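PDB 3LJS: fructokinase from Xylella fastidiosa Temecula1, which probably catalyses the ATP-dependent phosphorylation of fructose, as a sugar kinase of the PfkB (ribokinase-like) family. Local coordinates for residues Ala52-Val56 and Phe72-Val78; Glu12-Asp16 and Phe64-Leu68; Lys4-Leu8 and Ala273-Asp277; Ala130-His134 and Leu269-Ala273; Thr249-Gln253 and Leu325-Gln329. All coordinates share one frame; numbering follows the deposited sequence.

Contact 1: residues Ala52-Val56 and Phe72-Val78; sequences AVQFV and FAEAGVV
Val53 opens the pairing of strand 53-60 with the chain that leaves helix 63-75. Its carbonyl O accepts the amide of Val78, a 2.9 Å bond from Val78 N to Val53 O that lies in the carbonyl plane and is nearly straight at 164°. A water accepts from Val53 N and can donate to Gly76 O, adding a second, indirect tie. Its side chain stays on the contact: Val53 CG1 rests against Val77 CG2 at 4.2 Å. Gln54 faces Val78 in a single beta bridge: Gln54 CA makes a CA-H...O contact with Val78 O at 3.6 Å. Gln54 CB meets Val78 CB at 4.0 Å. Phe55 returns a weak bond from its N to Val78 O, 3.4 Å long, while Val77 CG1 presses on the same Phe55 N and on Phe55 CB. With CG anti to the backbone N (chi1 176°), the Phe55 ring lies against the face of the Phe72 ring in an offset stack, centroids 4.7 Å apart and planes 20° from parallel. Phe72 CZ sits above the Phe55 ring, 3.6 Å from Phe55 CG, and Phe55 CB lies over the Phe72 face as a CH-pi contact. Gly76, at positive phi, ends the helix in a Schellman motif and sends the chain back to the strand, inside the beta-alpha-beta unit of strand 53-60, helix 63-75 and strand 82-85. The chemistry is two-layered: one firm and one weak amide bond fix the helix exit to the strand, while aromatic and valine carbons, joined by Ala47 and Ile82, form a buried apolar layer; no charged side chain takes part.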
# COMPACT_ATOMS: atom_id res chain seq x y z
N ALA B 52 -23.64 -11.28 19.80
CA ALA B 52 -22.31 -11.54 20.36
C ALA B 52 -21.45 -11.97 19.18
O ALA B 52 -21.74 -12.97 18.52
CB ALA B 52 -22.38 -12.67 21.40
N VAL B 53 -20.39 -11.21 18.89
CA VAL B 53 -19.55 -11.53 17.76
C VAL B 53 -18.08 -11.22 18.02
O VAL B 53 -17.74 -10.25 18.70
CB VAL B 53 -20.01 -10.77 16.49
CG1 VAL B 53 -19.94 -9.27 16.73
CG2 VAL B 53 -19.15 -11.16 15.29
N GLN B 54 -17.22 -12.06 17.46
CA GLN B 54 -15.79 -11.90 17.61
C GLN B 54 -15.15 -11.97 16.23
O GLN B 54 -15.62 -12.72 15.36
CB GLN B 54 -15.27 -13.03 18.51
CG GLN B 54 -13.77 -13.12 18.65
CD GLN B 54 -13.34 -14.26 19.55
OE1 GLN B 54 -14.13 -15.17 19.83
NE2 GLN B 54 -12.10 -14.23 20.00
N PHE B 55 -14.12 -11.17 16.00
CA PHE B 55 -13.41 -11.23 14.73
C PHE B 55 -12.08 -11.90 15.03
O PHE B 55 -11.34 -11.46 15.91
CB PHE B 55 -13.13 -9.85 14.15
CG PHE B 55 -12.31 -9.89 12.88
CD1 PHE B 55 -12.89 -10.21 11.66
CD2 PHE B 55 -10.93 -9.69 12.93
CE1 PHE B 55 -12.12 -10.32 10.50
CE2 PHE B 55 -10.15 -9.80 11.78
CZ PHE B 55 -10.75 -10.12 10.56
N VAL B 56 -11.79 -12.97 14.30
CA VAL B 56 -10.55 -13.71 14.48
C VAL B 56 -9.69 -13.56 13.23
O VAL B 56 -10.11 -13.90 12.12
CB VAL B 56 -10.83 -15.21 14.76
CG1 VAL B 56 -9.52 -16.00 14.80
CG2 VAL B 56 -11.56 -15.34 16.09
N PHE B 72 -13.10 -2.06 15.48
CA PHE B 72 -13.78 -3.25 15.97
C PHE B 72 -14.26 -3.02 17.41
O PHE B 72 -15.41 -3.32 17.74
CB PHE B 72 -12.86 -4.47 15.95
CG PHE B 72 -12.72 -5.11 14.59
CD1 PHE B 72 -13.85 -5.41 13.82
CD2 PHE B 72 -11.46 -5.46 14.09
CE1 PHE B 72 -13.72 -6.05 12.57
CE2 PHE B 72 -11.32 -6.10 12.84
CZ PHE B 72 -12.46 -6.39 12.08
N ALA B 73 -13.38 -2.49 18.25
CA ALA B 73 -13.72 -2.22 19.64
C ALA B 73 -14.90 -1.26 19.75
O ALA B 73 -15.84 -1.51 20.51
CB ALA B 73 -12.51 -1.65 20.37
N GLU B 74 -14.86 -0.17 18.99
CA GLU B 74 -15.94 0.83 19.01
C GLU B 74 -17.28 0.26 18.55
O GLU B 74 -18.33 0.72 18.98
CB GLU B 74 -15.58 2.03 18.13
CG GLU B 74 -14.18 2.58 18.37
CD GLU B 74 -13.84 3.75 17.46
OE1 GLU B 74 -14.20 3.71 16.26
OE2 GLU B 74 -13.19 4.70 17.95
N ALA B 75 -17.23 -0.74 17.67
CA ALA B 75 -18.46 -1.33 17.15
C ALA B 75 -19.05 -2.39 18.07
O ALA B 75 -20.18 -2.83 17.88
CB ALA B 75 -18.21 -1.93 15.77
N GLY B 76 -18.28 -2.81 19.07
CA GLY B 76 -18.77 -3.82 19.98
C GLY B 76 -18.34 -5.22 19.58
O GLY B 76 -18.85 -6.21 20.12
N VAL B 77 -17.41 -5.32 18.64
CA VAL B 77 -16.89 -6.62 18.21
C VAL B 77 -15.82 -7.05 19.21
O VAL B 77 -14.92 -6.26 19.52
CB VAL B 77 -16.25 -6.54 16.80
CG1 VAL B 77 -15.57 -7.88 16.44
CG2 VAL B 77 -17.31 -6.19 15.76
N VAL B 78 -15.91 -8.27 19.73
CA VAL B 78 -14.91 -8.75 20.69
C VAL B 78 -13.57 -8.90 19.96
O VAL B 78 -13.50 -9.48 18.88
CB VAL B 78 -15.33 -10.11 21.30
CG1 VAL B 78 -14.19 -10.70 22.11
CG2 VAL B 78 -16.55 -9.91 22.20
O HOH W 1 -20.06 -8.73 20.51

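Contact 2: residues Glu12-Asp16 and Phe64-Leu68; sequences EALID and FGDFL
Ile15 carries most of this contact, reaching from strand 14-19 into one side of helix 63-75. Its CG1 lies anti to the carbonyl carbon (chi1 -60°), and the further turn at chi2, -62°, brings CD1 round toward the helix. Ile15 CG1 meets Phe64 CB at 3.6 Å, the two side chains crossing at about a right angle. Ile15 CD1 goes deeper, between two residues of the next turn: it touches the edge of the Phe67 ring at CD2, 3.5 Å away and near the ring plane, and packs on Leu68 CD2 at 3.8 Å. In Phe67, CG anti to the backbone N (chi1 173°) carries the ring to Ile15, which meets it at the edge. Leu68 divides its methyls: CD1 reaches Ala13 CB at 4.1 Å and CD2 lies 3.7 Å from Leu14 O. No hydrogen bond crosses, and the join rests on van der Waals packing. Strand 14-16 and helix 64-68 run almost perpendicular, with axes 8.6 Å apart at closest approach. The contact thus seats the four-stranded sheet on the main domain: Gln33 and Ala35 of strand 30-36 flank it, Leu59 of strand 53-60 packs on Ala13 and Leu68, and Phe94 of the second subunit meets the Phe64 ring edge-to-face.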
# COMPACT_ATOMS: atom_id res chain seq x y z
N GLU B 12 -9.76 -11.87 6.73
CA GLU B 12 -9.10 -10.60 6.55
C GLU B 12 -9.92 -9.38 6.90
O GLU B 12 -11.13 -9.31 6.67
CB GLU B 12 -8.59 -10.47 5.11
CG GLU B 12 -9.63 -9.99 4.09
CD GLU B 12 -10.69 -11.03 3.76
OE1 GLU B 12 -10.68 -12.14 4.35
OE2 GLU B 12 -11.55 -10.74 2.88
N ALA B 13 -9.22 -8.42 7.50
CA ALA B 13 -9.75 -7.12 7.85
C ALA B 13 -8.68 -6.27 7.17
O ALA B 13 -7.48 -6.52 7.35
CB ALA B 13 -9.72 -6.91 9.37
N LEU B 14 -9.08 -5.31 6.36
CA LEU B 14 -8.11 -4.48 5.66
C LEU B 14 -8.65 -3.09 5.46
O LEU B 14 -9.78 -2.80 5.85
CB LEU B 14 -7.76 -5.11 4.30
CG LEU B 14 -8.93 -5.59 3.43
CD1 LEU B 14 -9.75 -4.42 2.93
CD2 LEU B 14 -8.36 -6.38 2.25
N ILE B 15 -7.85 -2.22 4.85
CA ILE B 15 -8.25 -0.85 4.60
C ILE B 15 -8.68 -0.64 3.16
O ILE B 15 -7.95 -0.98 2.23
CB ILE B 15 -7.09 0.14 4.89
CG1 ILE B 15 -6.65 0.03 6.35
CG2 ILE B 15 -7.51 1.56 4.56
CD1 ILE B 15 -7.72 0.38 7.35
N ASP B 16 -9.89 -0.10 2.98
CA ASP B 16 -10.37 0.21 1.64
C ASP B 16 -10.01 1.68 1.47
O ASP B 16 -10.47 2.52 2.25
CB ASP B 16 -11.90 0.06 1.53
CG ASP B 16 -12.36 -1.39 1.56
OD1 ASP B 16 -11.72 -2.25 0.92
OD2 ASP B 16 -13.39 -1.67 2.20
N PHE B 64 -2.66 1.42 10.29
CA PHE B 64 -3.90 0.88 9.76
C PHE B 64 -4.42 -0.26 10.61
O PHE B 64 -5.63 -0.41 10.79
CB PHE B 64 -3.69 0.43 8.31
CG PHE B 64 -3.38 1.57 7.39
CD1 PHE B 64 -4.23 2.66 7.30
CD2 PHE B 64 -2.22 1.56 6.62
CE1 PHE B 64 -3.95 3.73 6.45
CE2 PHE B 64 -1.93 2.62 5.76
CZ PHE B 64 -2.79 3.71 5.68
N GLY B 65 -3.51 -1.06 11.15
CA GLY B 65 -3.91 -2.17 12.00
C GLY B 65 -4.55 -1.61 13.25
O GLY B 65 -5.56 -2.13 13.73
N ASP B 66 -3.97 -0.54 13.80
CA ASP B 66 -4.51 0.09 14.99
C ASP B 66 -5.90 0.63 14.69
O ASP B 66 -6.80 0.56 15.53
CB ASP B 66 -3.61 1.24 15.47
CG ASP B 66 -2.23 0.78 15.90
OD1 ASP B 66 -2.10 -0.40 16.31
OD2 ASP B 66 -1.29 1.60 15.85
N PHE B 67 -6.07 1.17 13.49
CA PHE B 67 -7.35 1.73 13.07
C PHE B 67 -8.42 0.65 13.03
O PHE B 67 -9.55 0.85 13.48
CB PHE B 67 -7.24 2.35 11.68
CG PHE B 67 -8.55 2.79 11.11
CD1 PHE B 67 -9.26 3.85 11.67
CD2 PHE B 67 -9.08 2.16 9.99
CE1 PHE B 67 -10.47 4.28 11.13
CE2 PHE B 67 -10.29 2.57 9.44
CZ PHE B 67 -10.98 3.63 10.00
N LEU B 68 -8.07 -0.51 12.48
CA LEU B 68 -9.00 -1.62 12.39
C LEU B 68 -9.33 -2.16 13.78
O LEU B 68 -10.48 -2.44 14.09
CB LEU B 68 -8.40 -2.72 11.51
CG LEU B 68 -8.28 -2.34 10.03
CD1 LEU B 68 -7.52 -3.41 9.27
CD2 LEU B 68 -9.67 -2.15 9.44

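Contact 3: residues Lys4-Leu8 and Ala273-Asp277; sequences KKTIL and AQQFD
The C-terminal end of helix 262-275 is where Lys5, just ahead of the first strand of the large sheet, reaches across to bind main-chain carbonyls. Lys5 NZ donates to Phe276 O at 2.6 Å, approaching 34° out of the carbonyl plane, and more weakly to Ala273 O at 2.9 Å. A water accepts from the same ammonium and donates to Asp277 OD1, giving the lysine an indirect link to a carboxylate whose OD1 stands 5.2 Å from NZ. The Lys5 chain gets there by folding: bends at chi2 (-69°) and chi3 (-95°) turn it toward the helix end and carry CE to within 3.0 Å of Ala273 O. Positive charge at this end is probably welcome, since carbonyls point outward at a helix C-terminus and the helix dipole would make the potential there negative. In the ribokinase-like fold the central sheet is flanked by helices, and here helix 262-275 packs against the sheet at strand 6-10, Phe276 being the first residue to leave helical geometry. The apolar part of the join lies deeper. Ala273 CB sits 3.6 Å from Lys5 O, and Ile7 CD1 meets the same methyl at 4.0 Å, while Ile132 of the neighbouring strand packs on Ile7. At the outer side a second water donates to both Lys4 O and Asp277 O. Lys4 itself turns away from the helix, and its NZ is held by Ser128 O, Ala130 O and Ala159 O.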
# COMPACT_ATOMS: atom_id res chain seq x y z
N LYS B 4 -23.18 -20.22 24.33
CA LYS B 4 -22.58 -20.58 23.04
C LYS B 4 -23.46 -19.92 21.99
O LYS B 4 -24.26 -20.57 21.33
CB LYS B 4 -22.59 -22.12 22.90
CG LYS B 4 -21.65 -22.71 21.83
CD LYS B 4 -21.55 -24.25 21.89
CE LYS B 4 -20.69 -24.80 20.75
NZ LYS B 4 -19.29 -24.27 20.69
N LYS B 5 -23.32 -18.60 21.86
CA LYS B 5 -24.12 -17.84 20.91
C LYS B 5 -23.25 -16.88 20.11
O LYS B 5 -23.75 -16.08 19.32
CB LYS B 5 -25.18 -17.01 21.66
CG LYS B 5 -26.06 -17.79 22.64
CD LYS B 5 -27.00 -18.74 21.91
CE LYS B 5 -28.38 -18.12 21.70
NZ LYS B 5 -29.33 -19.05 21.02
N THR B 6 -21.94 -16.97 20.31
CA THR B 6 -21.01 -16.07 19.63
C THR B 6 -20.80 -16.43 18.17
O THR B 6 -20.68 -17.61 17.82
CB THR B 6 -19.64 -16.05 20.35
OG1 THR B 6 -19.83 -15.69 21.72
CG2 THR B 6 -18.70 -15.04 19.69
N ILE B 7 -20.79 -15.41 17.32
CA ILE B 7 -20.56 -15.59 15.90
C ILE B 7 -19.09 -15.25 15.70
O ILE B 7 -18.64 -14.16 16.03
CB ILE B 7 -21.43 -14.64 15.06
CG1 ILE B 7 -22.90 -15.03 15.26
CG2 ILE B 7 -21.04 -14.73 13.58
CD1 ILE B 7 -23.87 -14.06 14.64
N LEU B 8 -18.35 -16.22 15.20
CA LEU B 8 -16.92 -16.06 14.98
C LEU B 8 -16.66 -15.80 13.50
O LEU B 8 -16.91 -16.66 12.66
CB LEU B 8 -16.24 -17.32 15.50
CG LEU B 8 -14.82 -17.76 15.16
CD1 LEU B 8 -13.97 -16.59 14.77
CD2 LEU B 8 -14.26 -18.52 16.36
N ALA B 273 -28.11 -17.08 15.35
CA ALA B 273 -27.61 -17.11 16.71
C ALA B 273 -28.68 -16.77 17.74
O ALA B 273 -28.65 -17.29 18.85
CB ALA B 273 -26.42 -16.16 16.85
N GLN B 274 -29.61 -15.90 17.38
CA GLN B 274 -30.69 -15.52 18.28
C GLN B 274 -31.73 -16.65 18.43
O GLN B 274 -32.20 -16.94 19.53
CB GLN B 274 -31.41 -14.26 17.78
CG GLN B 274 -30.60 -12.97 17.84
CD GLN B 274 -30.28 -12.52 19.27
OE1 GLN B 274 -31.16 -12.50 20.13
NE2 GLN B 274 -29.03 -12.17 19.51
N GLN B 275 -32.07 -17.28 17.31
CA GLN B 275 -33.09 -18.32 17.29
C GLN B 275 -32.67 -19.77 17.55
O GLN B 275 -33.48 -20.56 18.05
CB GLN B 275 -33.85 -18.25 15.97
CG GLN B 275 -34.42 -16.87 15.67
CD GLN B 275 -35.22 -16.83 14.38
OE1 GLN B 275 -34.76 -17.31 13.34
NE2 GLN B 275 -36.41 -16.26 14.44
N PHE B 276 -31.44 -20.14 17.22
CA PHE B 276 -31.00 -21.52 17.42
C PHE B 276 -30.45 -21.80 18.82
O PHE B 276 -29.65 -21.03 19.34
CB PHE B 276 -29.92 -21.90 16.40
CG PHE B 276 -30.34 -21.76 14.96
CD1 PHE B 276 -31.68 -21.69 14.60
CD2 PHE B 276 -29.38 -21.75 13.95
CE1 PHE B 276 -32.06 -21.61 13.26
CE2 PHE B 276 -29.74 -21.67 12.61
CZ PHE B 276 -31.08 -21.60 12.26
N ASP B 277 -30.89 -22.90 19.44
CA ASP B 277 -30.38 -23.26 20.76
C ASP B 277 -28.98 -23.81 20.58
O ASP B 277 -28.11 -23.63 21.42
CB ASP B 277 -31.23 -24.35 21.43
CG ASP B 277 -32.65 -23.90 21.72
OD1 ASP B 277 -32.85 -22.72 22.08
OD2 ASP B 277 -33.56 -24.75 21.61
O HOH W 2 -25.07 -23.48 21.35
O HOH W 3 -31.93 -19.96 21.80

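Contact 4: residues Ala130-His134 and Leu269-Ala273; sequences ALIFH and LYTFA
Ile132 sets CG1 anti to its carbonyl carbon (chi1 -57°) and keeps CD1 extended beyond it (chi2 177°), which drives that methyl into the face of helix 262-275. Leu269 answers with CG likewise opposite the carbonyl carbon and spreads its two methyls over the strand. Ile132 CD1 comes within 3.5 Å of Leu269 O and 3.8 Å of Phe272 CB, near the plane of the Phe272 ring, at its edge; the other branch, Ile132 CG2, touches Leu269 CD2 at 4.0 Å. Leu269 CD1 continues to the next inward-pointing residue of the strand and packs on His134 CB at 3.7 Å, with the two side chains at about a right angle. At the other end Leu131 CD2 lies 3.8 Å from Ala273 CA. Leu269 O accepts Ala273 N within the helix. No hydrogen bond crosses the contact, which is held by apolar packing. Strand 132-134 and helix 269-273 run nearly antiparallel, at 166°, their axes 10.3 Å apart. Ile7 of strand 6-10 packs on Leu269, Ser164 of strand 162-166 lies by His134, and helix 289-305 backs the far side of the helix through Thr295 and Phe298, while Phe133 turns to helix 143-158 on the opposite face of the sheet.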
# COMPACT_ATOMS: atom_id res chain seq x y z
N ALA B 130 -18.40 -20.36 20.49
CA ALA B 130 -18.95 -20.12 19.16
C ALA B 130 -20.11 -21.01 18.74
O ALA B 130 -20.09 -22.23 18.92
CB ALA B 130 -17.85 -20.21 18.12
N LEU B 131 -21.13 -20.38 18.17
CA LEU B 131 -22.29 -21.10 17.66
C LEU B 131 -22.17 -21.10 16.13
O LEU B 131 -22.73 -21.96 15.45
CB LEU B 131 -23.59 -20.42 18.09
CG LEU B 131 -24.89 -20.98 17.49
CD1 LEU B 131 -24.98 -22.47 17.75
CD2 LEU B 131 -26.08 -20.25 18.09
N ILE B 132 -21.44 -20.12 15.61
CA ILE B 132 -21.23 -19.97 14.16
C ILE B 132 -19.79 -19.56 13.85
O ILE B 132 -19.19 -18.77 14.59
CB ILE B 132 -22.17 -18.88 13.58
CG1 ILE B 132 -23.63 -19.25 13.88
CG2 ILE B 132 -21.97 -18.76 12.06
CD1 ILE B 132 -24.63 -18.21 13.40
N PHE B 133 -19.24 -20.11 12.77
CA PHE B 133 -17.88 -19.78 12.31
C PHE B 133 -18.08 -19.35 10.86
O PHE B 133 -18.51 -20.14 10.02
CB PHE B 133 -16.97 -21.01 12.37
CG PHE B 133 -15.56 -20.76 11.87
CD1 PHE B 133 -14.56 -20.37 12.75
CD2 PHE B 133 -15.23 -20.94 10.53
CE1 PHE B 133 -13.24 -20.17 12.31
CE2 PHE B 133 -13.92 -20.75 10.06
CZ PHE B 133 -12.93 -20.36 10.96
N HIS B 134 -17.78 -18.09 10.55
CA HIS B 134 -17.96 -17.60 9.19
C HIS B 134 -16.64 -17.25 8.52
O HIS B 134 -15.79 -16.60 9.11
CB HIS B 134 -18.86 -16.35 9.18
CG HIS B 134 -19.13 -15.83 7.81
ND1 HIS B 134 -18.48 -14.73 7.28
CD2 HIS B 134 -19.94 -16.29 6.83
CE1 HIS B 134 -18.87 -14.54 6.03
NE2 HIS B 134 -19.76 -15.48 5.73
N LEU B 269 -26.75 -14.46 9.92
CA LEU B 269 -26.08 -15.14 11.02
C LEU B 269 -26.56 -14.61 12.37
O LEU B 269 -26.71 -15.37 13.33
CB LEU B 269 -24.56 -14.99 10.89
CG LEU B 269 -23.97 -15.54 9.57
CD1 LEU B 269 -22.45 -15.43 9.60
CD2 LEU B 269 -24.38 -17.00 9.39
N TYR B 270 -26.81 -13.30 12.45
CA TYR B 270 -27.31 -12.70 13.68
C TYR B 270 -28.61 -13.40 14.10
O TYR B 270 -28.78 -13.77 15.26
CB TYR B 270 -27.59 -11.21 13.49
CG TYR B 270 -28.48 -10.63 14.58
CD1 TYR B 270 -27.95 -10.27 15.83
CD2 TYR B 270 -29.85 -10.50 14.39
CE1 TYR B 270 -28.78 -9.81 16.86
CE2 TYR B 270 -30.69 -10.04 15.41
CZ TYR B 270 -30.15 -9.70 16.64
OH TYR B 270 -31.00 -9.28 17.64
N THR B 271 -29.52 -13.57 13.14
CA THR B 271 -30.80 -14.21 13.43
C THR B 271 -30.63 -15.66 13.83
O THR B 271 -31.31 -16.13 14.75
CB THR B 271 -31.76 -14.10 12.23
OG1 THR B 271 -31.91 -12.73 11.85
CG2 THR B 271 -33.13 -14.63 12.61
N PHE B 272 -29.73 -16.38 13.15
CA PHE B 272 -29.47 -17.78 13.46
C PHE B 272 -29.06 -17.91 14.93
O PHE B 272 -29.58 -18.75 15.66
CB PHE B 272 -28.30 -18.33 12.62
CG PHE B 272 -28.63 -18.63 11.18
CD1 PHE B 272 -29.94 -18.55 10.71
CD2 PHE B 272 -27.62 -19.01 10.30
CE1 PHE B 272 -30.22 -18.84 9.37
CE2 PHE B 272 -27.90 -19.30 8.97
CZ PHE B 272 -29.20 -19.22 8.50
N ALA B 273 -28.11 -17.08 15.35
CA ALA B 273 -27.61 -17.11 16.71
C ALA B 273 -28.68 -16.77 17.74
O ALA B 273 -28.65 -17.29 18.85
CB ALA B 273 -26.42 -16.16 16.85

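Contact 5: residues Thr249-Gln253 and Leu325-Gln329; sequences TFRVQ and LIQEQ
Gln329, just past the end of helix 319-328, runs CB, CG and NE2 past the edge of the Phe250 ring and turns OE1 to Arg251. Its CB meets the Phe250 ring at the edge, in its plane, 3.8 Å from CE1. CG continues along the same rim and lies 3.8 Å from Phe250 CD1. A bend at chi2, 106°, then brings the amide alongside the arginine: CD is 3.6 Å from Arg251 NE, while NE2 remains beside Phe250 CD1, near the ring plane. The amide oxygen takes the one bond across the contact, a weak one. Arg251 NE donates to Gln329 OE1 at 3.4 Å, with a 143° angle at the hydrogen, across a guanidinium and an amide whose planes stand 81° apart. NE2 also comes within 3.4 Å of Arg251 NE, but both are donors and do not bond. Arg251 reaches this place through its CG, which lies between the backbone N and the carbonyl carbon, and a bend at chi2. The rest of the contact is apolar. Leu325 CD2 lies over a face of the Phe250 ring, whose CZ meets Ile326 CG1 at 4.1 Å, and Val252 CG2 packs on Leu325 CD2 at 4.2 Å. This pins the loop between strand 244-246 and helix 262-275 to the C-terminal helix near the surface. Helix 289-305 completes the setting: Arg297, Ala301 and Ala304 pack on Phe250, and Leu305 meets Leu325.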
# COMPACT_ATOMS: atom_id res chain seq x y z
N THR B 249 -37.34 -9.29 -0.92
CA THR B 249 -36.38 -8.20 -1.08
C THR B 249 -36.97 -6.85 -0.65
O THR B 249 -38.16 -6.74 -0.37
CB THR B 249 -35.90 -8.08 -2.55
OG1 THR B 249 -36.26 -9.27 -3.27
CG2 THR B 249 -34.39 -7.92 -2.60
N PHE B 250 -36.11 -5.83 -0.61
CA PHE B 250 -36.54 -4.49 -0.22
C PHE B 250 -36.02 -3.41 -1.17
O PHE B 250 -34.92 -3.53 -1.72
CB PHE B 250 -36.08 -4.19 1.21
CG PHE B 250 -36.80 -5.00 2.25
CD1 PHE B 250 -38.04 -4.59 2.73
CD2 PHE B 250 -36.25 -6.19 2.73
CE1 PHE B 250 -38.73 -5.36 3.67
CE2 PHE B 250 -36.93 -6.96 3.67
CZ PHE B 250 -38.17 -6.55 4.14
N ARG B 251 -36.82 -2.37 -1.35
CA ARG B 251 -36.47 -1.25 -2.22
C ARG B 251 -36.26 0.01 -1.38
O ARG B 251 -37.22 0.66 -0.97
CB ARG B 251 -37.60 -1.03 -3.25
CG ARG B 251 -39.03 -1.04 -2.68
CD ARG B 251 -39.52 0.37 -2.33
NE ARG B 251 -40.76 0.37 -1.55
CZ ARG B 251 -41.97 0.12 -2.04
NH1 ARG B 251 -42.13 -0.16 -3.33
NH2 ARG B 251 -43.03 0.15 -1.24
N VAL B 252 -35.00 0.36 -1.12
CA VAL B 252 -34.70 1.54 -0.30
C VAL B 252 -33.70 2.51 -0.93
O VAL B 252 -33.04 3.28 -0.22
CB VAL B 252 -34.20 1.10 1.11
CG1 VAL B 252 -34.03 2.31 2.02
CG2 VAL B 252 -35.19 0.13 1.73
N GLN B 253 -33.58 2.50 -2.25
CA GLN B 253 -32.66 3.41 -2.95
C GLN B 253 -31.20 3.15 -2.59
O GLN B 253 -30.84 3.09 -1.41
CB GLN B 253 -33.03 4.86 -2.61
CG GLN B 253 -32.02 5.91 -3.06
CD GLN B 253 -31.97 6.09 -4.57
OE1 GLN B 253 -31.64 5.16 -5.31
NE2 GLN B 253 -32.30 7.29 -5.03
N LEU B 325 -38.26 -1.29 9.25
CA LEU B 325 -38.38 -1.41 7.80
C LEU B 325 -39.29 -2.58 7.44
O LEU B 325 -40.17 -2.46 6.58
CB LEU B 325 -37.01 -1.63 7.15
CG LEU B 325 -37.06 -2.00 5.66
CD1 LEU B 325 -37.76 -0.90 4.87
CD2 LEU B 325 -35.65 -2.22 5.13
N ILE B 326 -39.08 -3.71 8.11
CA ILE B 326 -39.90 -4.89 7.85
C ILE B 326 -41.35 -4.64 8.23
O ILE B 326 -42.28 -5.05 7.52
CB ILE B 326 -39.38 -6.10 8.65
CG1 ILE B 326 -37.95 -6.43 8.22
CG2 ILE B 326 -40.30 -7.30 8.44
CD1 ILE B 326 -37.27 -7.47 9.09
N GLN B 327 -41.55 -3.97 9.36
CA GLN B 327 -42.89 -3.65 9.85
C GLN B 327 -43.59 -2.70 8.87
O GLN B 327 -44.74 -2.94 8.48
CB GLN B 327 -42.80 -3.00 11.23
CG GLN B 327 -44.12 -2.49 11.82
CD GLN B 327 -45.14 -3.60 12.03
OE1 GLN B 327 -44.78 -4.75 12.29
NE2 GLN B 327 -46.42 -3.25 11.95
N GLU B 328 -42.89 -1.65 8.46
CA GLU B 328 -43.44 -0.66 7.53
C GLU B 328 -43.73 -1.26 6.16
O GLU B 328 -44.87 -1.21 5.69
CB GLU B 328 -42.46 0.51 7.34
CG GLU B 328 -42.34 1.38 8.56
CD GLU B 328 -43.69 1.85 9.06
OE1 GLU B 328 -44.38 2.57 8.30
OE2 GLU B 328 -44.06 1.49 10.20
N GLN B 329 -42.70 -1.81 5.54
CA GLN B 329 -42.83 -2.42 4.22
C GLN B 329 -43.61 -3.71 4.39
O GLN B 329 -43.19 -4.76 3.91
CB GLN B 329 -41.44 -2.72 3.65
CG GLN B 329 -41.36 -2.75 2.13
CD GLN B 329 -40.67 -1.52 1.55
OE1 GLN B 329 -41.11 -0.39 1.76
NE2 GLN B 329 -39.57 -1.74 0.83

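In the fold
Contacts 1, 3 and 4 lie along neighbouring strands of one sheet, 53-60, 6-10 and 130-136. Contacts 3 and 4 share Ala273 and have centres about 5 Å apart; Leu8 and Ile132 probably join their strands by backbone hydrogen bonding. Contact 1 is tied to contact 3 through Ala52 and Gln54 with Ile7. Contact 2 meets contact 1 where Ala13 CB touches Phe55 CZ at 3.6 Å, and both contacts use helix 63-75. Contact 5 stands apart, its centre 24 Å or more from the others. Contact 4 comes nearest the ATP-binding residues, with the His134 side chain about 7 Å from that of Lys195, while the Leu14 side chain of contact 2 is about 9 Å from that of Arg170.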